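Local coordinates for protein putative NADPH-dependent oxidoreductase (Desulfitobacterium hafniense DCB-2, PDB 3DB2) that probably catalyses an NADP(H)-dependent redox reaction on a still unidentified substrate, as a two-domain member of the GFO/IDH/MocA oxidoreductase family, at residues 16-21 with 43-48; 74-79 with 96-101. One frame throughout, in Å; residues are numbered along the deposited sequence.

Contact 1: 16-21 with 43-48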
ATOM      1  N   TRP C  16     -27.058   6.755 -12.029  1.00 24.26           N
ATOM      2  CA  TRP C  16     -26.264   5.714 -12.671  1.00 27.10           C
ATOM      3  C   TRP C  16     -27.035   5.100 -13.823  1.00 21.78           C
ATOM      4  O   TRP C  16     -26.434   4.738 -14.835  1.00 21.22           O
ATOM      5  CB  TRP C  16     -25.815   4.648 -11.645  1.00 27.44           C
ATOM      6  CG  TRP C  16     -24.777   3.772 -12.299  1.00 32.97           C
ATOM      7  CD1 TRP C  16     -24.906   2.439 -12.577  1.00 32.06           C
ATOM      8  CD2 TRP C  16     -23.475   4.177 -12.755  1.00 30.55           C
ATOM      9  NE1 TRP C  16     -23.756   1.989 -13.178  1.00 33.64           N
ATOM     10  CE2 TRP C  16     -22.867   3.035 -13.295  1.00 31.29           C
ATOM     11  CE3 TRP C  16     -22.772   5.391 -12.750  1.00 34.53           C
ATOM     12  CZ2 TRP C  16     -21.580   3.075 -13.833  1.00 28.92           C
ATOM     13  CZ3 TRP C  16     -21.490   5.442 -13.283  1.00 30.22           C
ATOM     14  CH2 TRP C  16     -20.928   4.273 -13.812  1.00 30.89           C
ATOM     15  N   ALA C  17     -28.369   5.000 -13.749  1.00 20.40           N
ATOM     16  CA  ALA C  17     -29.095   4.517 -14.917  1.00 17.82           C
ATOM     17  C   ALA C  17     -28.842   5.295 -16.183  1.00 15.20           C
ATOM     18  O   ALA C  17     -28.830   4.766 -17.291  1.00 17.16           O
ATOM     19  CB  ALA C  17     -30.596   4.558 -14.612  1.00 22.10           C
ATOM     20  N   TYR C  18     -28.674   6.617 -16.074  1.00 20.14           N
ATOM     21  CA  TYR C  18     -28.422   7.482 -17.211  1.00 20.91           C
ATOM     22  C   TYR C  18     -26.970   7.374 -17.711  1.00 16.83           C
ATOM     23  O   TYR C  18     -26.644   7.408 -18.891  1.00 18.03           O
ATOM     24  CB  TYR C  18     -28.714   8.931 -16.796  1.00 23.17           C
ATOM     25  CG  TYR C  18     -30.173   9.268 -16.585  1.00 21.43           C
ATOM     26  CD1 TYR C  18     -30.902   8.853 -15.487  1.00 26.06           C
ATOM     27  CD2 TYR C  18     -30.835  10.019 -17.545  1.00 25.71           C
ATOM     28  CE1 TYR C  18     -32.242   9.171 -15.332  1.00 27.65           C
ATOM     29  CE2 TYR C  18     -32.166  10.350 -17.404  1.00 24.95           C
ATOM     30  CZ  TYR C  18     -32.868   9.933 -16.299  1.00 27.93           C
ATOM     31  OH  TYR C  18     -34.196  10.294 -16.211  1.00 33.04           O
ATOM     32  N   VAL C  19     -26.034   7.294 -16.776  1.00 18.82           N
ATOM     33  CA  VAL C  19     -24.641   7.057 -17.186  1.00 20.62           C
ATOM     34  C   VAL C  19     -24.569   5.762 -17.984  1.00 23.12           C
ATOM     35  O   VAL C  19     -23.894   5.778 -19.017  1.00 21.90           O
ATOM     36  CB  VAL C  19     -23.710   7.010 -15.976  1.00 22.83           C
ATOM     37  CG1 VAL C  19     -22.285   6.571 -16.304  1.00 30.04           C
ATOM     38  CG2 VAL C  19     -23.682   8.404 -15.356  1.00 28.85           C
HETATM   39  N   MSE C  20     -25.268   4.724 -17.505  1.00 19.36           N
HETATM   40  CA  MSE C  20     -25.238   3.446 -18.224  1.00 21.97           C
HETATM   41  C   MSE C  20     -25.823   3.624 -19.616  1.00 22.32           C
HETATM   42  O   MSE C  20     -25.178   3.252 -20.599  1.00 18.98           O
HETATM   43  CB  MSE C  20     -25.950   2.336 -17.455  1.00 22.59           C
HETATM   44  CG  MSE C  20     -25.240   1.759 -16.231  1.00 22.17           C
HETATM   45 SE   MSE C  20     -23.386   1.194 -16.560  0.75 22.58          SE
HETATM   46  CE  MSE C  20     -23.802  -0.277 -17.754  1.00 21.74           C
ATOM     47  N   ALA C  21     -27.028   4.200 -19.705  1.00 20.13           N
ATOM     48  CA  ALA C  21     -27.692   4.316 -21.001  1.00 17.70           C
ATOM     49  C   ALA C  21     -26.932   5.215 -21.965  1.00 13.59           C
ATOM     50  O   ALA C  21     -26.906   4.979 -23.171  1.00 23.41           O
ATOM     51  CB  ALA C  21     -29.124   4.820 -20.787  1.00 22.44           C
ATOM     52  N   ARG C  43     -39.818   7.824 -14.415  1.00 31.71           N
ATOM     53  CA  ARG C  43     -39.974   7.118 -15.687  0.50 31.06           C
ATOM     54  C   ARG C  43     -40.203   8.142 -16.789  1.00 33.42           C
ATOM     55  O   ARG C  43     -39.792   7.956 -17.932  1.00 34.15           O
ATOM     56  CB  ARG C  43     -41.128   6.130 -15.657  0.50 29.17           C
ATOM     57  CG  ARG C  43     -40.967   5.027 -14.623  0.50 28.02           C
ATOM     58  CD  ARG C  43     -41.751   5.298 -13.357  0.50 27.91           C
ATOM     59  NE  ARG C  43     -43.195   5.307 -13.583  0.50 27.75           N
ATOM     60  CZ  ARG C  43     -44.161   4.785 -12.861  0.50 18.96           C
ATOM     61  NH1 ARG C  43     -43.936   4.127 -11.738  0.50 22.22           N
ATOM     62  NH2 ARG C  43     -45.406   4.949 -13.304  0.50 27.79           N
ATOM     63  N   GLU C  44     -40.864   9.239 -16.426  1.00 32.97           N
ATOM     64  CA  GLU C  44     -41.107  10.339 -17.357  1.00 34.86           C
ATOM     65  C   GLU C  44     -39.833  10.771 -18.078  1.00 31.18           C
ATOM     66  O   GLU C  44     -39.708  10.723 -19.301  1.00 35.99           O
ATOM     67  CB  GLU C  44     -41.639  11.536 -16.554  1.00 34.71           C
ATOM     68  CG  GLU C  44     -43.026  11.313 -15.986  1.00 47.87           C
ATOM     69  CD  GLU C  44     -44.096  11.056 -17.029  1.00 54.87           C
ATOM     70  OE1 GLU C  44     -45.286  11.346 -16.736  1.00 60.81           O
ATOM     71  OE2 GLU C  44     -43.785  10.568 -18.138  1.00 51.00           O
ATOM     72  N   LYS C  45     -38.904  11.248 -17.282  1.00 29.73           N
ATOM     73  CA  LYS C  45     -37.650  11.865 -17.713  1.00 26.78           C
ATOM     74  C   LYS C  45     -36.861  10.860 -18.532  1.00 30.85           C
ATOM     75  O   LYS C  45     -36.417  11.088 -19.657  1.00 31.74           O
ATOM     76  CB  LYS C  45     -36.956  12.312 -16.439  1.00 30.25           C
ATOM     77  CG  LYS C  45     -35.661  13.055 -16.638  1.00 33.73           C
ATOM     78  CD  LYS C  45     -35.315  13.882 -15.410  1.00 41.80           C
ATOM     79  CE  LYS C  45     -33.837  14.259 -15.419  1.00 48.23           C
ATOM     80  NZ  LYS C  45     -33.361  14.678 -16.769  1.00 56.72           N
ATOM     81  N   PHE C  46     -36.678   9.653 -17.986  1.00 29.70           N
ATOM     82  CA  PHE C  46     -35.812   8.672 -18.655  1.00 26.25           C
ATOM     83  C   PHE C  46     -36.331   8.315 -20.030  1.00 30.28           C
ATOM     84  O   PHE C  46     -35.662   8.375 -21.076  1.00 26.47           O
ATOM     85  CB  PHE C  46     -35.707   7.461 -17.712  1.00 25.87           C
ATOM     86  CG  PHE C  46     -34.646   6.459 -18.149  1.00 25.15           C
ATOM     87  CD1 PHE C  46     -34.985   5.442 -19.012  1.00 24.36           C
ATOM     88  CD2 PHE C  46     -33.341   6.564 -17.693  1.00 24.44           C
ATOM     89  CE1 PHE C  46     -34.064   4.509 -19.455  1.00 28.43           C
ATOM     90  CE2 PHE C  46     -32.402   5.640 -18.128  1.00 22.63           C
ATOM     91  CZ  PHE C  46     -32.759   4.633 -19.007  1.00 26.62           C
ATOM     92  N   GLY C  47     -37.616   7.915 -20.109  1.00 29.54           N
ATOM     93  CA  GLY C  47     -38.184   7.517 -21.384  1.00 26.34           C
ATOM     94  C   GLY C  47     -38.130   8.601 -22.426  1.00 27.15           C
ATOM     95  O   GLY C  47     -37.998   8.349 -23.627  1.00 33.22           O
ATOM     96  N   LYS C  48     -38.236   9.861 -22.005  1.00 29.21           N
ATOM     97  CA  LYS C  48     -38.146  10.941 -23.011  1.00 34.56           C
ATOM     98  C   LYS C  48     -36.708  11.082 -23.486  1.00 33.19           C
ATOM     99  O   LYS C  48     -36.396  11.098 -24.676  1.00 39.21           O
ATOM    100  CB  LYS C  48     -38.709  12.205 -22.370  1.00 31.51           C
ATOM    101  CG  LYS C  48     -38.766  13.417 -23.281  1.00 38.78           C
ATOM    102  CD  LYS C  48     -39.353  14.637 -22.572  1.00 42.98           C
TER
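Helices 15-24 and 40-50 run almost parallel here, the axes of their short segments 11.5 Å from each other, so side chains rather than backbones fill the gap. Starting from the N-terminal end, W16 turns the other way, toward L303 of helix 302-316. A17 is the first to face helix 40-50: its small CB sits 4.1 Å from CE2 of F46, and its carbonyl O lies in the plane of that ring, at the edge. Y18 carries the most of this side of the contact. With CG anti to its own carbonyl carbon (chi1 -71°), the ring reaches across and slides past F46 in the opposite direction. F46, its CG anti to the backbone N (chi1 -170°), reaches back and puts its CD2 corner over one face of the tyrosine ring, displaced toward the rim and 3.7 Å from Y18 CZ. The two rings make a T-shaped pair, F46 giving the edge and Y18 the face, with centroids 5.1 Å apart and planes at 80°. The phenol tip runs on to the backbone of helix 40-50: Y18 OH is 3.1 Å from F46 N, but the angle is too poor for a hydrogen bond. K45 passes across the same tip at about a right angle, its CG 3.2 Å from Y18 OH. One helical turn after A17, A21 closes the row, its CB 4.1 Å from CZ of F46. The phenylalanine is thus held between two alanines and a tyrosine, and strand 30-36 backs it through L32 and C35. Such neighbouring parallel helices on one side of a parallel sheet are characteristic of the Rossmann fold; A17 fits the last position of a GxGxxA-type dinucleotide-binding pattern.

Contact 2: 74-79 with 96-101; sequences VPNDKH and EKPISV
The hydrogen bond that clearly joins the two loops runs from H79 ND1 to I99 O over 2.9 Å, with a fairly straight N-H...O angle of 153°. The acceptor lies in the imidazole plane, whereas seen from the carbonyl the donor stands well above the peptide plane, away from the lone-pair directions. This bond sets the ring, and a weak one from H79 NE2 to V74 O, back into the histidine's own loop, adds to the hold. If both bonds are real, both nitrogens act as donors, which could fit a protonated imidazole; in that case the carbonyls near H79 CE1, P98 O at 3.1 Å and E96 O at 3.3 Å, may help to stabilise the charge.

Both loops leave the C-terminal ends of neighbouring parallel strands, 69-72 and 92-96, the edge of a Rossmann sheet where the dinucleotide is normally bound. The sequence E96-K97-P98, with a cis peptide bond before the proline, is the EKP signature of GFO/IDH/MocA oxidoreductases, in which the lysine is generally thought to take part in catalysis. E96 OE1 receives K97 N at 2.7 Å, while its OE2 is hydrogen-bonded to W16 NE1.

The rest is van der Waals packing around N76. Its CA lies over the centre of one face of the H79 ring. The amide, with CG beside the backbone N (chi1 -65°), crosses the pyrrolidine of P98 at about a right angle, ND2 coming 3.4 Å from P98 CG. V101 flanks it through CG1, 4.1 Å from N76 CB, and N76 O packs against CA of S100.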
ATOM      1  N   VAL C  74     -30.870  -0.418  -9.263  1.00 22.42           N
ATOM      2  CA  VAL C  74     -31.653  -0.140  -8.064  1.00 24.16           C
ATOM      3  C   VAL C  74     -30.752  -0.236  -6.840  1.00 27.53           C
ATOM      4  O   VAL C  74     -29.628  -0.730  -7.031  1.00 29.82           O
ATOM      5  CB  VAL C  74     -32.809  -1.138  -7.957  1.00 25.54           C
ATOM      6  CG1 VAL C  74     -33.650  -1.157  -9.225  1.00 25.94           C
ATOM      7  CG2 VAL C  74     -32.238  -2.527  -7.659  1.00 26.99           C
ATOM      8  N   PRO C  75     -31.181   0.201  -5.668  1.00 26.31           N
ATOM      9  CA  PRO C  75     -30.316   0.092  -4.495  1.00 29.15           C
ATOM     10  C   PRO C  75     -29.873  -1.323  -4.146  1.00 28.61           C
ATOM     11  O   PRO C  75     -30.645  -2.256  -4.325  1.00 22.14           O
ATOM     12  CB  PRO C  75     -31.198   0.582  -3.332  1.00 28.86           C
ATOM     13  CG  PRO C  75     -32.301   1.360  -3.955  1.00 28.18           C
ATOM     14  CD  PRO C  75     -32.472   0.843  -5.344  1.00 27.44           C
ATOM     15  N   ASN C  76     -28.644  -1.462  -3.621  1.00 24.45           N
ATOM     16  CA  ASN C  76     -28.057  -2.773  -3.401  1.00 23.26           C
ATOM     17  C   ASN C  76     -28.931  -3.761  -2.643  1.00 21.40           C
ATOM     18  O   ASN C  76     -28.768  -4.973  -2.844  1.00 24.36           O
ATOM     19  CB  ASN C  76     -26.725  -2.685  -2.609  1.00 21.84           C
ATOM     20  CG  ASN C  76     -25.740  -1.933  -3.507  1.00 31.11           C
ATOM     21  OD1 ASN C  76     -25.902  -1.938  -4.738  1.00 28.25           O
ATOM     22  ND2 ASN C  76     -24.756  -1.269  -2.909  1.00 29.36           N
ATOM     23  N   ASP C  77     -29.782  -3.272  -1.768  1.00 22.01           N
ATOM     24  CA  ASP C  77     -30.594  -4.141  -0.917  1.00 20.08           C
ATOM     25  C   ASP C  77     -31.866  -4.578  -1.656  1.00 21.02           C
ATOM     26  O   ASP C  77     -32.594  -5.479  -1.226  1.00 24.61           O
ATOM     27  CB  ASP C  77     -30.900  -3.489   0.418  1.00 27.70           C
ATOM     28  CG  ASP C  77     -31.869  -2.333   0.348  1.00 38.84           C
ATOM     29  OD1 ASP C  77     -31.649  -1.468  -0.525  1.00 38.36           O
ATOM     30  OD2 ASP C  77     -32.826  -2.319   1.164  1.00 48.60           O
ATOM     31  N   LYS C  78     -32.104  -3.985  -2.806  1.00 22.49           N
ATOM     32  CA  LYS C  78     -33.216  -4.404  -3.651  1.00 23.37           C
ATOM     33  C   LYS C  78     -32.786  -5.256  -4.823  1.00 26.28           C
ATOM     34  O   LYS C  78     -33.604  -5.705  -5.631  1.00 24.12           O
ATOM     35  CB  LYS C  78     -33.906  -3.108  -4.076  1.00 27.14           C
ATOM     36  CG  LYS C  78     -34.462  -2.295  -2.908  1.00 36.03           C
ATOM     37  CD  LYS C  78     -35.153  -3.152  -1.868  1.00 37.85           C
ATOM     38  CE  LYS C  78     -36.258  -2.440  -1.113  1.00 43.96           C
ATOM     39  NZ  LYS C  78     -36.808  -3.281  -0.002  1.00 39.95           N
ATOM     40  N   HIS C  79     -31.485  -5.518  -4.972  1.00 24.59           N
ATOM     41  CA  HIS C  79     -31.029  -6.323  -6.107  1.00 19.12           C
ATOM     42  C   HIS C  79     -31.676  -7.699  -6.124  1.00 20.37           C
ATOM     43  O   HIS C  79     -32.131  -8.181  -7.175  1.00 23.47           O
ATOM     44  CB  HIS C  79     -29.496  -6.446  -6.076  1.00 22.58           C
ATOM     45  CG  HIS C  79     -28.722  -5.221  -6.458  1.00 16.53           C
ATOM     46  ND1 HIS C  79     -27.342  -5.209  -6.461  1.00 17.01           N
ATOM     47  CD2 HIS C  79     -29.066  -3.970  -6.848  1.00 17.42           C
ATOM     48  CE1 HIS C  79     -26.881  -4.027  -6.830  1.00 13.83           C
ATOM     49  NE2 HIS C  79     -27.912  -3.246  -7.076  1.00 19.13           N
ATOM     50  N   GLU C  96     -25.931  -3.982 -11.501  1.00 17.53           N
ATOM     51  CA  GLU C  96     -24.760  -3.196 -11.166  1.00 16.89           C
ATOM     52  C   GLU C  96     -24.074  -3.846  -9.967  1.00 19.28           C
ATOM     53  O   GLU C  96     -24.646  -4.594  -9.179  1.00 20.82           O
ATOM     54  CB  GLU C  96     -25.056  -1.768 -10.738  1.00 25.22           C
ATOM     55  CG  GLU C  96     -24.697  -0.760 -11.811  1.00 31.33           C
ATOM     56  CD  GLU C  96     -23.238  -0.866 -12.215  1.00 37.57           C
ATOM     57  OE1 GLU C  96     -22.380  -1.414 -11.489  1.00 36.14           O
ATOM     58  OE2 GLU C  96     -22.966  -0.376 -13.332  1.00 39.68           O
ATOM     59  N   LYS C  97     -22.793  -3.518  -9.823  1.00 23.69           N
ATOM     60  CA  LYS C  97     -22.005  -4.030  -8.745  1.00 15.70           C
ATOM     61  C   LYS C  97     -22.378  -3.511  -7.323  1.00 20.41           C
ATOM     62  O   LYS C  97     -22.867  -2.329  -7.413  1.00 20.91           O
ATOM     63  CB  LYS C  97     -20.498  -3.811  -8.840  1.00 18.95           C
ATOM     64  CG  LYS C  97     -20.056  -2.531  -9.478  1.00 21.03           C
ATOM     65  CD  LYS C  97     -20.525  -1.254  -8.816  1.00 31.45           C
ATOM     66  CE  LYS C  97     -19.815  -1.039  -7.484  1.00 39.55           C
ATOM     67  NZ  LYS C  97     -19.617   0.443  -7.313  1.00 48.06           N
ATOM     68  N   PRO C  98     -22.252  -4.000  -6.078  1.00 18.09           N
ATOM     69  CA  PRO C  98     -21.915  -5.302  -5.361  1.00 20.15           C
ATOM     70  C   PRO C  98     -23.167  -6.035  -5.871  1.00 17.89           C
ATOM     71  O   PRO C  98     -24.178  -5.330  -6.026  1.00 17.38           O
ATOM     72  CB  PRO C  98     -21.803  -5.019  -3.919  1.00 23.32           C
ATOM     73  CG  PRO C  98     -22.663  -3.815  -3.738  1.00 25.77           C
ATOM     74  CD  PRO C  98     -22.553  -3.018  -4.999  1.00 22.66           C
ATOM     75  N   ILE C  99     -23.059  -7.321  -6.080  1.00 21.04           N
ATOM     76  CA  ILE C  99     -24.216  -8.188  -6.292  1.00 16.33           C
ATOM     77  C   ILE C  99     -25.275  -7.891  -5.249  1.00 21.71           C
ATOM     78  O   ILE C  99     -26.472  -7.820  -5.562  1.00 19.82           O
ATOM     79  CB  ILE C  99     -23.781  -9.652  -6.276  1.00 16.14           C
ATOM     80  CG1 ILE C  99     -24.974 -10.604  -6.370  1.00 18.96           C
ATOM     81  CG2 ILE C  99     -22.963 -10.029  -5.058  1.00 19.37           C
ATOM     82  CD1 ILE C  99     -24.546 -12.000  -6.796  1.00 22.21           C
ATOM     83  N   SER C 100     -24.852  -7.663  -4.012  1.00 18.26           N
ATOM     84  CA  SER C 100     -25.680  -7.247  -2.900  1.00 18.03           C
ATOM     85  C   SER C 100     -24.781  -6.795  -1.756  1.00 20.01           C
ATOM     86  O   SER C 100     -23.568  -6.898  -1.906  1.00 18.36           O
ATOM     87  CB  SER C 100     -26.543  -8.423  -2.424  1.00 20.53           C
ATOM     88  OG  SER C 100     -25.786  -9.508  -1.937  1.00 22.89           O
ATOM     89  N   VAL C 101     -25.317  -6.334  -0.643  1.00 23.25           N
ATOM     90  CA  VAL C 101     -24.455  -6.114   0.526  1.00 23.17           C
ATOM     91  C   VAL C 101     -24.620  -7.208   1.562  1.00 24.68           C
ATOM     92  O   VAL C 101     -23.816  -7.310   2.511  1.00 26.15           O
ATOM     93  CB  VAL C 101     -24.676  -4.711   1.106  1.00 26.08           C
ATOM     94  CG1 VAL C 101     -23.960  -3.742   0.172  1.00 27.26           C
ATOM     95  CG2 VAL C 101     -26.137  -4.324   1.255  1.00 30.95           C
TER

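Both contacts are largely buried and belong to the Rossmann domain, but they occupy different levels of it. Contact 1 joins two helices beside the sheet and is mainly apolar and aromatic, with an exposed lysine at its margin. Contact 2 joins two loops at the strand ends, lies nearer the centre of the chain, and relies on a histidine bonded to backbone carbonyls. Their centres are 18 Å apart, yet they meet directly: W16 NE1 lies 2.5 Å from E96 OE2, a probable hydrogen bond, and M20 SE packs against the same oxygen. Helix 15-24 therefore faces helix 40-50 on one flank and E96 on another.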